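Long-range contacts in sugar ABC transporter (Agrobacterium radiobacter, PDB 4RXT), which probably serves as the extracytoplasmic solute-binding component of an ABC-type sugar importer and here holds an arabinopyranose between its two lobes: residues Gly145-Arg150 and Phe198-Ile203; Val136-Thr141 and Leu202-Gly207; Ile115-Leu120 and Thr152-Gln157. All blocks are in the same frame, centred on the assembly; numbering follows the deposited sequence.

Contact 1: residues Gly145-Arg150 and Phe198-Ile203; sequences GSLEQR and FASNLI. With ARA (alpha-L-arabinopyranose), chain B.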
ATOM      1  N   GLY A 145      -6.157   6.876   2.280  1.00 14.19           N
ATOM      2  CA  GLY A 145      -5.795   7.671   1.108  1.00 13.07           C
ATOM      3  C   GLY A 145      -5.292   6.803  -0.052  1.00 14.95           C
ATOM      4  O   GLY A 145      -5.745   6.901  -1.179  1.00 14.65           O
ATOM      5  N   SER A 146      -4.318   5.943   0.252  1.00 14.44           N
ATOM      6  CA  SER A 146      -3.697   5.102  -0.788  1.00 14.84           C
ATOM      7  C   SER A 146      -4.765   4.214  -1.457  1.00 13.28           C
ATOM      8  O   SER A 146      -4.854   4.124  -2.692  1.00 12.87           O
ATOM      9  CB  SER A 146      -2.560   4.252  -0.210  1.00 14.95           C
ATOM     10  OG  SER A 146      -3.067   3.506   0.861  1.00 15.16           O
ATOM     11  N   LEU A 147      -5.563   3.548  -0.632  1.00 12.40           N
ATOM     12  CA  LEU A 147      -6.514   2.547  -1.158  1.00 11.68           C
ATOM     13  C   LEU A 147      -7.681   3.173  -1.945  1.00 11.49           C
ATOM     14  O   LEU A 147      -8.153   2.604  -2.945  1.00 12.24           O
ATOM     15  CB  LEU A 147      -7.056   1.665  -0.041  1.00 11.24           C
ATOM     16  CG  LEU A 147      -5.972   1.002   0.839  1.00 12.33           C
ATOM     17  CD1 LEU A 147      -6.637   0.077   1.868  1.00 13.84           C
ATOM     18  CD2 LEU A 147      -4.880   0.268   0.053  1.00 12.82           C
ATOM     19  N   GLU A 148      -8.176   4.316  -1.447  1.00 12.55           N
ATOM     20  CA  GLU A 148      -9.257   5.008  -2.178  1.00 12.61           C
ATOM     21  C   GLU A 148      -8.779   5.486  -3.561  1.00 10.93           C
ATOM     22  O   GLU A 148      -9.513   5.427  -4.570  1.00 14.87           O
ATOM     23  CB  GLU A 148      -9.835   6.136  -1.352  1.00 14.50           C
ATOM     24  CG  GLU A 148     -10.550   5.643  -0.103  1.00 16.44           C
ATOM     25  CD  GLU A 148     -11.702   4.656  -0.347  1.00 27.04           C
ATOM     26  OE1 GLU A 148     -12.375   4.697  -1.413  1.00 25.65           O
ATOM     27  OE2 GLU A 148     -11.985   3.853   0.571  1.00 27.15           O
ATOM     28  N   GLN A 149      -7.531   5.935  -3.625  1.00 13.74           N
ATOM     29  CA  GLN A 149      -6.965   6.321  -4.925  1.00 12.49           C
ATOM     30  C   GLN A 149      -6.792   5.131  -5.877  1.00 11.93           C
ATOM     31  O   GLN A 149      -7.032   5.238  -7.069  1.00 12.44           O
ATOM     32  CB  GLN A 149      -5.664   7.089  -4.764  1.00 13.70           C
ATOM     33  CG  GLN A 149      -5.916   8.450  -4.171  1.00 15.93           C
ATOM     34  CD  GLN A 149      -4.659   9.253  -4.021  1.00 21.42           C
ATOM     35  OE1 GLN A 149      -3.632   8.713  -3.687  1.00 26.07           O
ATOM     36  NE2 GLN A 149      -4.733  10.553  -4.264  1.00 37.52           N
ATOM     37  N   ARG A 150      -6.334   3.993  -5.351  1.00 12.43           N
ATOM     38  CA  ARG A 150      -6.211   2.769  -6.184  1.00 13.72           C
ATOM     39  C   ARG A 150      -7.582   2.373  -6.710  1.00 11.26           C
ATOM     40  O   ARG A 150      -7.753   2.023  -7.888  1.00 12.13           O
ATOM     41  CB  ARG A 150      -5.583   1.628  -5.400  1.00 13.38           C
ATOM     42  CG  ARG A 150      -4.174   1.938  -5.015  1.00 12.33           C
ATOM     43  CD  ARG A 150      -3.609   0.906  -4.072  1.00 13.13           C
ATOM     44  NE  ARG A 150      -2.380   1.431  -3.492  1.00 12.52           N
ATOM     45  CZ  ARG A 150      -1.696   0.911  -2.497  1.00 14.38           C
ATOM     46  NH1 ARG A 150      -2.035  -0.273  -1.977  1.00 12.83           N
ATOM     47  NH2 ARG A 150      -0.642   1.572  -2.081  1.00 14.50           N
ATOM     48  N   PHE A 198      -9.526  -7.400  -8.390  1.00 10.48           N
ATOM     49  CA  PHE A 198      -8.451  -6.497  -7.933  1.00  9.58           C
ATOM     50  C   PHE A 198      -8.456  -6.451  -6.410  1.00 11.72           C
ATOM     51  O   PHE A 198      -9.432  -6.051  -5.807  1.00 11.86           O
ATOM     52  CB  PHE A 198      -8.658  -5.087  -8.552  1.00 11.07           C
ATOM     53  CG  PHE A 198      -7.652  -4.071  -8.108  1.00 11.71           C
ATOM     54  CD1 PHE A 198      -6.319  -4.396  -7.897  1.00 11.98           C
ATOM     55  CD2 PHE A 198      -8.045  -2.758  -7.914  1.00 11.76           C
ATOM     56  CE1 PHE A 198      -5.397  -3.445  -7.502  1.00 12.74           C
ATOM     57  CE2 PHE A 198      -7.127  -1.787  -7.517  1.00 15.28           C
ATOM     58  CZ  PHE A 198      -5.801  -2.119  -7.314  1.00 11.77           C
ATOM     59  N   ALA A 199      -7.352  -6.925  -5.817  1.00 10.55           N
ATOM     60  CA  ALA A 199      -7.070  -6.974  -4.357  1.00 10.33           C
ATOM     61  C   ALA A 199      -6.002  -5.925  -4.075  1.00 11.77           C
ATOM     62  O   ALA A 199      -4.835  -6.104  -4.370  1.00 12.74           O
ATOM     63  CB  ALA A 199      -6.578  -8.365  -3.951  1.00 12.08           C
ATOM     64  N   SER A 200      -6.434  -4.776  -3.545  1.00 12.21           N
ATOM     65  CA  SER A 200      -5.638  -3.562  -3.748  1.00 12.63           C
ATOM     66  C   SER A 200      -4.532  -3.248  -2.722  1.00 11.21           C
ATOM     67  O   SER A 200      -4.001  -2.142  -2.717  1.00 12.00           O
ATOM     68  CB  SER A 200      -6.534  -2.360  -3.853  1.00 12.66           C
ATOM     69  OG  SER A 200      -7.212  -2.203  -2.627  1.00 13.62           O
ATOM     70  N   ASN A 201      -4.209  -4.210  -1.859  1.00 10.47           N
ATOM     71  CA  ASN A 201      -3.018  -4.090  -1.021  1.00  9.17           C
ATOM     72  C   ASN A 201      -2.493  -5.490  -0.654  1.00  9.52           C
ATOM     73  O   ASN A 201      -3.109  -6.489  -0.996  1.00 11.37           O
ATOM     74  CB  ASN A 201      -3.283  -3.183   0.197  1.00 12.17           C
ATOM     75  CG  ASN A 201      -3.958  -3.910   1.358  1.00 11.90           C
ATOM     76  OD1 ASN A 201      -4.714  -4.867   1.160  1.00 10.61           O
ATOM     77  ND2 ASN A 201      -3.678  -3.474   2.561  1.00 13.89           N
ATOM     78  N   LEU A 202      -1.410  -5.525   0.109  1.00 11.09           N
ATOM     79  CA  LEU A 202      -0.800  -6.816   0.448  1.00 11.43           C
ATOM     80  C   LEU A 202      -1.801  -7.751   1.150  1.00 11.58           C
ATOM     81  O   LEU A 202      -1.862  -8.941   0.880  1.00 11.46           O
ATOM     82  CB  LEU A 202       0.390  -6.591   1.355  1.00 11.95           C
ATOM     83  CG  LEU A 202       1.057  -7.853   1.900  1.00 16.19           C
ATOM     84  CD1 LEU A 202       1.587  -8.634   0.721  1.00 17.18           C
ATOM     85  CD2 LEU A 202       2.154  -7.450   2.867  1.00 16.56           C
ATOM     86  N   ILE A 203      -2.525  -7.200   2.111  1.00 10.64           N
ATOM     87  CA  ILE A 203      -3.385  -7.973   2.987  1.00 11.55           C
ATOM     88  C   ILE A 203      -4.517  -8.620   2.200  1.00 10.93           C
ATOM     89  O   ILE A 203      -4.843  -9.775   2.360  1.00 11.71           O
ATOM     90  CB  ILE A 203      -3.939  -7.114   4.163  1.00 12.31           C
ATOM     91  CG1 ILE A 203      -2.800  -6.390   4.915  1.00 12.58           C
ATOM     92  CG2 ILE A 203      -4.785  -7.961   5.112  1.00 13.00           C
ATOM     93  CD1 ILE A 203      -1.683  -7.311   5.374  1.00 17.66           C
TER
HETATM   94  C1  ARA B 401       0.186  -1.226   1.167  1.00 14.51           C
HETATM   95  C2  ARA B 401      -0.384   0.204   1.103  1.00 21.84           C
HETATM   96  C3  ARA B 401      -0.648   0.704   2.512  1.00 26.15           C
HETATM   97  C4  ARA B 401      -1.501  -0.292   3.317  1.00 25.71           C
HETATM   98  C5  ARA B 401      -1.559  -1.608   2.663  1.00 17.84           C
HETATM   99  O1  ARA B 401      -0.242  -1.538  -0.154  1.00 15.13           O
HETATM  100  O2  ARA B 401       0.550   1.098   0.470  1.00 15.75           O
HETATM  101  O3  ARA B 401      -1.215   2.022   2.422  1.00 21.89           O
HETATM  102  O4  ARA B 401      -2.891   0.042   3.325  1.00 34.06           O
HETATM  103  O5  ARA B 401      -0.304  -2.106   2.170  1.00 22.23           O
HETATM  104  O   HOH W   1      -8.753  -0.085  -3.256  1.00 12.49           O
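Phe-198, the first residue of Phe-198-Ile-203 to meet Gly-145-Arg-150, sets the edge of its ring near the helix: CE2 lies 3.9 Å from Arg-150 O, which sits near the ring plane.

Ser-200 carries the polar part of the contact. Its CB covers one face of the Phe-198 ring, offset toward the rim, while its carbonyl O accepts a hydrogen bond from Arg-150 NH1 at 2.8 Å. The N-H...O angle is 161°; the donor lies in the carbonyl plane of Ser-200, and the acceptor O only 5° out of the guanidinium plane. A water bridges Ser-200 OG (2.7 Å) and Leu-147 O, to which it donates.

Asn-201 adds an apolar touch, CB to Leu-147 CD2 at 3.8 Å, and lines the sugar site with that CB 3.4 Å from ARA C5. Its OD1 caps Met-204 N, making it the N-cap of helix 202-214.

The guanidinium that holds Ser-200 O also reaches the sugar: Arg-150 NH1 donates to ARA O1 and NH2 to ARA O2, each at 2.9 Å. With NE bonded to Asn-109 OD1, three nitrogens fix its rotation, consistent with Ser-200 O positioning Arg-150, a first-shell sugar-binding residue. This is the sugar site of a periplasmic binding protein, completed by Asp-93, Asp-227, Glu-45, Lys-12 and Gln-247.

In the fold, Phe-226 of strand 222-226 gives Arg-150 a cation-pi partner, the N-terminal turns of helix 145-161 face the end of strand 194-199 where it passes into helix 202-214, and strand 133-139 flanks strand 194-199.

Contact 2: residues Val136-Thr141 and Leu202-Gly207; sequences VIITNT and LIMAQG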
ATOM      1  N   VAL A 136     -14.461  -7.825  -9.812  1.00 10.39           N
ATOM      2  CA  VAL A 136     -14.683  -7.282  -8.486  1.00 11.44           C
ATOM      3  C   VAL A 136     -13.434  -6.576  -7.965  1.00 10.94           C
ATOM      4  O   VAL A 136     -12.337  -6.843  -8.410  1.00 11.23           O
ATOM      5  CB  VAL A 136     -15.164  -8.361  -7.473  1.00 13.17           C
ATOM      6  CG1 VAL A 136     -16.424  -9.036  -7.984  1.00 13.90           C
ATOM      7  CG2 VAL A 136     -14.123  -9.400  -7.165  1.00 15.68           C
ATOM      8  N   ILE A 137     -13.643  -5.633  -7.056  1.00 10.04           N
ATOM      9  CA  ILE A 137     -12.593  -5.003  -6.328  1.00 12.39           C
ATOM     10  C   ILE A 137     -12.836  -5.238  -4.833  1.00 11.49           C
ATOM     11  O   ILE A 137     -13.947  -5.150  -4.328  1.00 11.28           O
ATOM     12  CB  ILE A 137     -12.417  -3.490  -6.677  1.00 13.77           C
ATOM     13  CG1 ILE A 137     -11.322  -2.850  -5.833  1.00 13.89           C
ATOM     14  CG2 ILE A 137     -13.720  -2.735  -6.544  1.00 14.81           C
ATOM     15  CD1 ILE A 137     -10.914  -1.448  -6.248  1.00 16.39           C
ATOM     16  N   ILE A 138     -11.747  -5.572  -4.143  1.00 10.80           N
ATOM     17  CA  ILE A 138     -11.773  -5.785  -2.711  1.00 10.27           C
ATOM     18  C   ILE A 138     -10.665  -4.936  -2.076  1.00 10.93           C
ATOM     19  O   ILE A 138      -9.474  -5.060  -2.439  1.00 13.48           O
ATOM     20  CB  ILE A 138     -11.610  -7.281  -2.326  1.00 15.26           C
ATOM     21  CG1 ILE A 138     -12.607  -8.161  -3.087  1.00 14.52           C
ATOM     22  CG2 ILE A 138     -11.727  -7.451  -0.800  1.00 18.42           C
ATOM     23  CD1 ILE A 138     -12.311  -9.638  -2.979  1.00 18.23           C
ATOM     24  N   THR A 139     -11.090  -4.102  -1.136  1.00 10.69           N
ATOM     25  CA  THR A 139     -10.301  -3.079  -0.452  1.00 11.31           C
ATOM     26  C   THR A 139     -10.210  -3.400   1.045  1.00 11.46           C
ATOM     27  O   THR A 139     -11.195  -3.748   1.683  1.00 12.86           O
ATOM     28  CB  THR A 139     -10.893  -1.661  -0.703  1.00 12.59           C
ATOM     29  OG1 THR A 139     -10.928  -1.433  -2.112  1.00 14.64           O
ATOM     30  CG2 THR A 139     -10.075  -0.593  -0.025  1.00 15.24           C
ATOM     31  N   ASN A 140      -9.000  -3.300   1.571  1.00 10.46           N
ATOM     32  CA  ASN A 140      -8.652  -3.745   2.941  1.00 12.08           C
ATOM     33  C   ASN A 140      -9.566  -3.157   4.016  1.00 10.84           C
ATOM     34  O   ASN A 140     -10.018  -3.801   4.876  1.00 13.16           O
ATOM     35  CB  ASN A 140      -7.179  -3.353   3.221  1.00 13.07           C
ATOM     36  CG  ASN A 140      -6.591  -3.958   4.470  1.00 15.59           C
ATOM     37  OD1 ASN A 140      -5.794  -3.338   5.135  1.00 15.71           O
ATOM     38  ND2 ASN A 140      -6.945  -5.124   4.746  1.00 17.25           N
ATOM     39  N   THR A 141      -9.793  -1.846   3.907  1.00 12.15           N
ATOM     40  CA  THR A 141     -10.551  -1.086   4.908  1.00 13.72           C
ATOM     41  C   THR A 141     -10.939   0.261   4.252  1.00 13.11           C
ATOM     42  O   THR A 141     -10.237   0.739   3.350  1.00 12.95           O
ATOM     43  CB  THR A 141      -9.716  -0.866   6.193  1.00 15.45           C
ATOM     44  OG1 THR A 141     -10.505  -0.249   7.234  1.00 19.65           O
ATOM     45  CG2 THR A 141      -8.432  -0.049   5.910  1.00 19.39           C
ATOM     46  N   LEU A 202      -1.410  -5.525   0.109  1.00 11.09           N
ATOM     47  CA  LEU A 202      -0.800  -6.816   0.448  1.00 11.43           C
ATOM     48  C   LEU A 202      -1.801  -7.751   1.150  1.00 11.58           C
ATOM     49  O   LEU A 202      -1.862  -8.941   0.880  1.00 11.46           O
ATOM     50  CB  LEU A 202       0.390  -6.591   1.355  1.00 11.95           C
ATOM     51  CG  LEU A 202       1.057  -7.853   1.900  1.00 16.19           C
ATOM     52  CD1 LEU A 202       1.587  -8.634   0.721  1.00 17.18           C
ATOM     53  CD2 LEU A 202       2.154  -7.450   2.867  1.00 16.56           C
ATOM     54  N   ILE A 203      -2.525  -7.200   2.111  1.00 10.64           N
ATOM     55  CA  ILE A 203      -3.385  -7.973   2.987  1.00 11.55           C
ATOM     56  C   ILE A 203      -4.517  -8.620   2.200  1.00 10.93           C
ATOM     57  O   ILE A 203      -4.843  -9.775   2.360  1.00 11.71           O
ATOM     58  CB  ILE A 203      -3.939  -7.114   4.163  1.00 12.31           C
ATOM     59  CG1 ILE A 203      -2.800  -6.390   4.915  1.00 12.58           C
ATOM     60  CG2 ILE A 203      -4.785  -7.961   5.112  1.00 13.00           C
ATOM     61  CD1 ILE A 203      -1.683  -7.311   5.374  1.00 17.66           C
ATOM     62  N   MET A 204      -5.120  -7.843   1.305  1.00  9.92           N
ATOM     63  CA  MET A 204      -6.129  -8.425   0.446  1.00 11.10           C
ATOM     64  C   MET A 204      -5.563  -9.403  -0.583  1.00 11.61           C
ATOM     65  O   MET A 204      -6.190 -10.439  -0.887  1.00 11.67           O
ATOM     66  CB  MET A 204      -6.983  -7.337  -0.234  1.00 10.65           C
ATOM     67  CG  MET A 204      -7.864  -6.511   0.699  1.00 12.60           C
ATOM     68  SD  MET A 204      -9.128  -7.474   1.638  1.00  7.88           S
ATOM     69  CE  MET A 204      -8.235  -7.846   3.165  1.00 12.51           C
ATOM     70  N   ALA A 205      -4.387  -9.107  -1.107  1.00 10.68           N
ATOM     71  CA  ALA A 205      -3.720 -10.096  -1.977  1.00 11.43           C
ATOM     72  C   ALA A 205      -3.471 -11.451  -1.285  1.00 12.13           C
ATOM     73  O   ALA A 205      -3.672 -12.499  -1.875  1.00 11.09           O
ATOM     74  CB  ALA A 205      -2.418  -9.531  -2.496  1.00 12.14           C
ATOM     75  N   GLN A 206      -3.053 -11.396  -0.038  1.00 10.93           N
ATOM     76  CA  GLN A 206      -2.853 -12.638   0.746  1.00 10.93           C
ATOM     77  C   GLN A 206      -4.148 -13.412   0.836  1.00 12.22           C
ATOM     78  O   GLN A 206      -4.189 -14.593   0.549  1.00 12.37           O
ATOM     79  CB  GLN A 206      -2.365 -12.297   2.159  1.00 12.98           C
ATOM     80  CG  GLN A 206      -0.963 -11.694   2.241  1.00 15.33           C
ATOM     81  CD  GLN A 206      -0.670 -11.039   3.590  1.00 14.09           C
ATOM     82  OE1 GLN A 206      -1.581 -10.668   4.355  1.00 21.24           O
ATOM     83  NE2 GLN A 206       0.604 -10.925   3.907  1.00 18.74           N
ATOM     84  N   GLY A 207      -5.193 -12.774   1.322  1.00 12.37           N
ATOM     85  CA  GLY A 207      -6.478 -13.435   1.514  1.00 11.76           C
ATOM     86  C   GLY A 207      -7.187 -13.898   0.259  1.00 11.28           C
ATOM     87  O   GLY A 207      -7.699 -15.018   0.180  1.00 11.55           O
TER
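Met-204 makes the apolar part of the contact, reaching from helix 202-214 to the end of strand 133-139. Its SD lies 3.6 Å from Ile-138 CG2, the two side chains crossing at about a right angle. The methionine chain bends at chi2 and chi3, and Met-204 CG comes to 3.5 Å from Asn-140 N, so backbone as well as side chain is packed against.

Polar-to-apolar approaches make up the rest. Asn-140 CG stands anti to its backbone N (chi1 -169°), and the amide beyond it meets the helix: ND2 is 3.4 Å from Met-204 CE and 3.6 Å from Ile-203 CG2. Its side chain also touches Glu-45 and Asn-201, both sugar-binding residues, and comes within about 5 Å of the bound arabinopyranose.

No hydrogen bond spans the two segments. Strand 133-139 and helix 202-214 are elements of the same alpha/beta lobe, Ile-138 pairing by backbone with Phe-198 of the neighbouring strand 194-199.

Cohesion here therefore rests on van der Waals contact, and Asn-140 ND2, buried by Met-204 and Ile-203, finds no hydrogen-bond partner in the model.

Contact 3: residues Ile115-Leu120 and Thr152-Gln157; sequences IAADGL and TGFLDQ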
ATOM      1  N   ILE A 115      -2.835   0.870 -13.585  1.00 13.52           N
ATOM      2  CA  ILE A 115      -1.902  -0.240 -13.925  1.00 14.22           C
ATOM      3  C   ILE A 115      -2.508  -1.612 -13.610  1.00 12.80           C
ATOM      4  O   ILE A 115      -2.439  -2.540 -14.393  1.00 15.14           O
ATOM      5  CB  ILE A 115      -0.549  -0.058 -13.178  1.00 17.32           C
ATOM      6  CG1 ILE A 115       0.229   1.101 -13.799  1.00 19.26           C
ATOM      7  CG2 ILE A 115       0.320  -1.314 -13.233  1.00 16.67           C
ATOM      8  CD1 ILE A 115       1.437   1.544 -13.002  1.00 25.34           C
ATOM      9  N   ALA A 116      -3.202  -1.678 -12.490  1.00 13.57           N
ATOM     10  CA  ALA A 116      -3.846  -2.918 -12.064  1.00 12.25           C
ATOM     11  C   ALA A 116      -4.990  -3.271 -13.006  1.00 13.63           C
ATOM     12  O   ALA A 116      -5.198  -4.462 -13.333  1.00 13.95           O
ATOM     13  CB  ALA A 116      -4.341  -2.818 -10.631  1.00 12.22           C
ATOM     14  N   ALA A 117      -5.756  -2.234 -13.410  1.00 13.48           N
ATOM     15  CA  ALA A 117      -6.856  -2.448 -14.371  1.00 10.81           C
ATOM     16  C   ALA A 117      -6.336  -3.014 -15.697  1.00 11.37           C
ATOM     17  O   ALA A 117      -6.879  -4.020 -16.220  1.00 11.46           O
ATOM     18  CB  ALA A 117      -7.658  -1.171 -14.613  1.00 14.00           C
ATOM     19  N   ASP A 118      -5.254  -2.401 -16.184  1.00 12.21           N
ATOM     20  CA  ASP A 118      -4.635  -2.861 -17.427  1.00 13.59           C
ATOM     21  C   ASP A 118      -4.189  -4.320 -17.265  1.00 12.24           C
ATOM     22  O   ASP A 118      -4.336  -5.124 -18.179  1.00 13.94           O
ATOM     23  CB  ASP A 118      -3.450  -1.994 -17.831  1.00 14.21           C
ATOM     24  CG  ASP A 118      -3.835  -0.570 -18.207  1.00 13.28           C
ATOM     25  OD1 ASP A 118      -4.983  -0.343 -18.677  1.00 18.94           O
ATOM     26  OD2 ASP A 118      -2.916   0.273 -18.091  1.00 18.05           O
ATOM     27  N   GLY A 119      -3.622  -4.647 -16.101  1.00 11.85           N
ATOM     28  CA  GLY A 119      -3.054  -6.010 -15.853  1.00 12.52           C
ATOM     29  C   GLY A 119      -4.185  -7.006 -15.787  1.00 11.39           C
ATOM     30  O   GLY A 119      -4.104  -8.107 -16.300  1.00 12.64           O
ATOM     31  N   LEU A 120      -5.304  -6.604 -15.184  1.00 10.99           N
ATOM     32  CA  LEU A 120      -6.436  -7.506 -15.031  1.00 10.97           C
ATOM     33  C   LEU A 120      -7.081  -7.814 -16.384  1.00 12.44           C
ATOM     34  O   LEU A 120      -7.398  -8.943 -16.722  1.00 12.87           O
ATOM     35  CB  LEU A 120      -7.474  -6.915 -14.064  1.00 12.14           C
ATOM     36  CG  LEU A 120      -8.686  -7.777 -13.785  1.00 12.78           C
ATOM     37  CD1 LEU A 120      -8.238  -9.050 -13.124  1.00 13.64           C
ATOM     38  CD2 LEU A 120      -9.697  -7.140 -12.848  1.00 14.47           C
ATOM     39  N   THR A 152     -10.203   4.315  -7.223  1.00 12.77           N
ATOM     40  CA  THR A 152     -10.591   5.303  -8.249  1.00 13.99           C
ATOM     41  C   THR A 152      -9.852   5.031  -9.566  1.00 13.62           C
ATOM     42  O   THR A 152     -10.438   4.998 -10.647  1.00 14.63           O
ATOM     43  CB  THR A 152     -10.317   6.722  -7.723  1.00 14.57           C
ATOM     44  OG1 THR A 152     -11.199   6.981  -6.622  1.00 19.56           O
ATOM     45  CG2 THR A 152     -10.607   7.761  -8.796  1.00 19.19           C
ATOM     46  N   GLY A 153      -8.543   4.838  -9.478  1.00 11.94           N
ATOM     47  CA  GLY A 153      -7.757   4.676 -10.672  1.00 13.64           C
ATOM     48  C   GLY A 153      -8.226   3.434 -11.424  1.00 12.88           C
ATOM     49  O   GLY A 153      -8.375   3.438 -12.659  1.00 15.37           O
ATOM     50  N   PHE A 154      -8.472   2.343 -10.683  1.00 10.90           N
ATOM     51  CA  PHE A 154      -8.975   1.105 -11.269  1.00 11.50           C
ATOM     52  C   PHE A 154     -10.340   1.271 -11.928  1.00 13.02           C
ATOM     53  O   PHE A 154     -10.546   0.874 -13.087  1.00 14.43           O
ATOM     54  CB  PHE A 154      -9.005   0.015 -10.171  1.00 11.56           C
ATOM     55  CG  PHE A 154      -9.611  -1.298 -10.626  1.00 10.75           C
ATOM     56  CD1 PHE A 154      -8.842  -2.256 -11.277  1.00 12.17           C
ATOM     57  CD2 PHE A 154     -10.942  -1.590 -10.363  1.00 16.17           C
ATOM     58  CE1 PHE A 154      -9.405  -3.447 -11.695  1.00 13.54           C
ATOM     59  CE2 PHE A 154     -11.498  -2.801 -10.754  1.00 13.49           C
ATOM     60  CZ  PHE A 154     -10.736  -3.720 -11.432  1.00 13.24           C
ATOM     61  N   LEU A 155     -11.289   1.804 -11.161  1.00 12.25           N
ATOM     62  CA  LEU A 155     -12.658   1.940 -11.645  1.00 13.29           C
ATOM     63  C   LEU A 155     -12.719   2.836 -12.906  1.00 11.83           C
ATOM     64  O   LEU A 155     -13.407   2.499 -13.864  1.00 14.93           O
ATOM     65  CB  LEU A 155     -13.605   2.456 -10.544  1.00 15.85           C
ATOM     66  CG  LEU A 155     -13.873   1.492  -9.375  1.00 17.33           C
ATOM     67  CD1 LEU A 155     -14.720   2.155  -8.309  1.00 22.00           C
ATOM     68  CD2 LEU A 155     -14.491   0.179  -9.862  1.00 20.98           C
ATOM     69  N   ASP A 156     -11.998   3.954 -12.889  1.00 12.92           N
ATOM     70  CA  ASP A 156     -11.960   4.873 -13.992  1.00 14.43           C
ATOM     71  C   ASP A 156     -11.401   4.221 -15.259  1.00 13.96           C
ATOM     72  O   ASP A 156     -11.934   4.354 -16.359  1.00 17.64           O
ATOM     73  CB  ASP A 156     -11.113   6.096 -13.627  1.00 18.06           C
ATOM     74  CG  ASP A 156     -11.785   7.015 -12.578  1.00 24.64           C
ATOM     75  OD1 ASP A 156     -12.980   6.828 -12.231  1.00 26.23           O
ATOM     76  OD2 ASP A 156     -11.072   7.930 -12.096  1.00 30.72           O
ATOM     77  N   GLN A 157     -10.317   3.475 -15.105  1.00 13.37           N
ATOM     78  CA  GLN A 157      -9.671   2.840 -16.265  1.00 14.24           C
ATOM     79  C   GLN A 157     -10.611   1.764 -16.822  1.00 13.59           C
ATOM     80  O   GLN A 157     -10.803   1.603 -18.026  1.00 13.58           O
ATOM     81  CB  GLN A 157      -8.317   2.240 -15.815  1.00 14.92           C
ATOM     82  CG  GLN A 157      -7.466   1.737 -16.970  1.00 18.40           C
ATOM     83  CD  GLN A 157      -6.794   2.830 -17.778  1.00 18.51           C
ATOM     84  OE1 GLN A 157      -7.202   3.984 -17.765  1.00 21.25           O
ATOM     85  NE2 GLN A 157      -5.757   2.470 -18.498  1.00 22.62           N
TER
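Ala-117 and Phe-154 bring the two helices together, their CA atoms 5.2 Å apart, where the axes of Ile-115-Leu-120 and Thr-152-Gln-157 approach to 8.2 Å and cross at -49°. The small Ala-117 side chain lies at the close approach: Ala-117 CB touches Gln-157 CB at 3.7 Å and is equally near Phe-154 CD1. The far end of the Phe-154 ring meets Leu-120, whose CD2 lies in the ring plane at the edge, 3.8 Å from Phe-154 CZ.

Both helices belong to one lobe of the periplasmic binding protein fold. Helix 109-128 precedes strand 133-139, and helix 145-161 links that strand to 165-172, its parallel neighbour in the sheet, as a beta-alpha-beta unit. Inward, Phe-154 stacks on Phe-198 and touches Ile-137, while Leu-120 reaches Val-135 and Ile-224, so the pair packs on the sheet.

At the more accessible side a polar bond closes the interface. Gln-157 NE2 donates to Asp-118 OD1 at 2.9 Å, almost straight at 173°. The donor comes to the syn side, 22° out of the carboxylate plane. Tyr-162 OH is a second hydrogen-bond partner of the same OD1.

How the contacts relate
Contacts 1 and 2 have centres about 7 Å apart, share Leu-202 and Ile-203, and reach neighbouring strands, 194-199 and 133-139, of one mixed sheet. Contact 3, its centre about 11 Å from that of contact 1 and about 15 Å from that of contact 2, uses a later part of helix 145-161. From helix 109-128 to helix 202-214 the segments of contact 3 alternate with those of both others. Phe-198 bridges contacts 1 and 3, with CE1 3.4 Å from Ala-116 CB. Contacts 1 and 2 lie at the sugar end of the lobe and the Ala-116 side chain about 11 Å from the sugar, so the three join the binding site to the helix layer behind it.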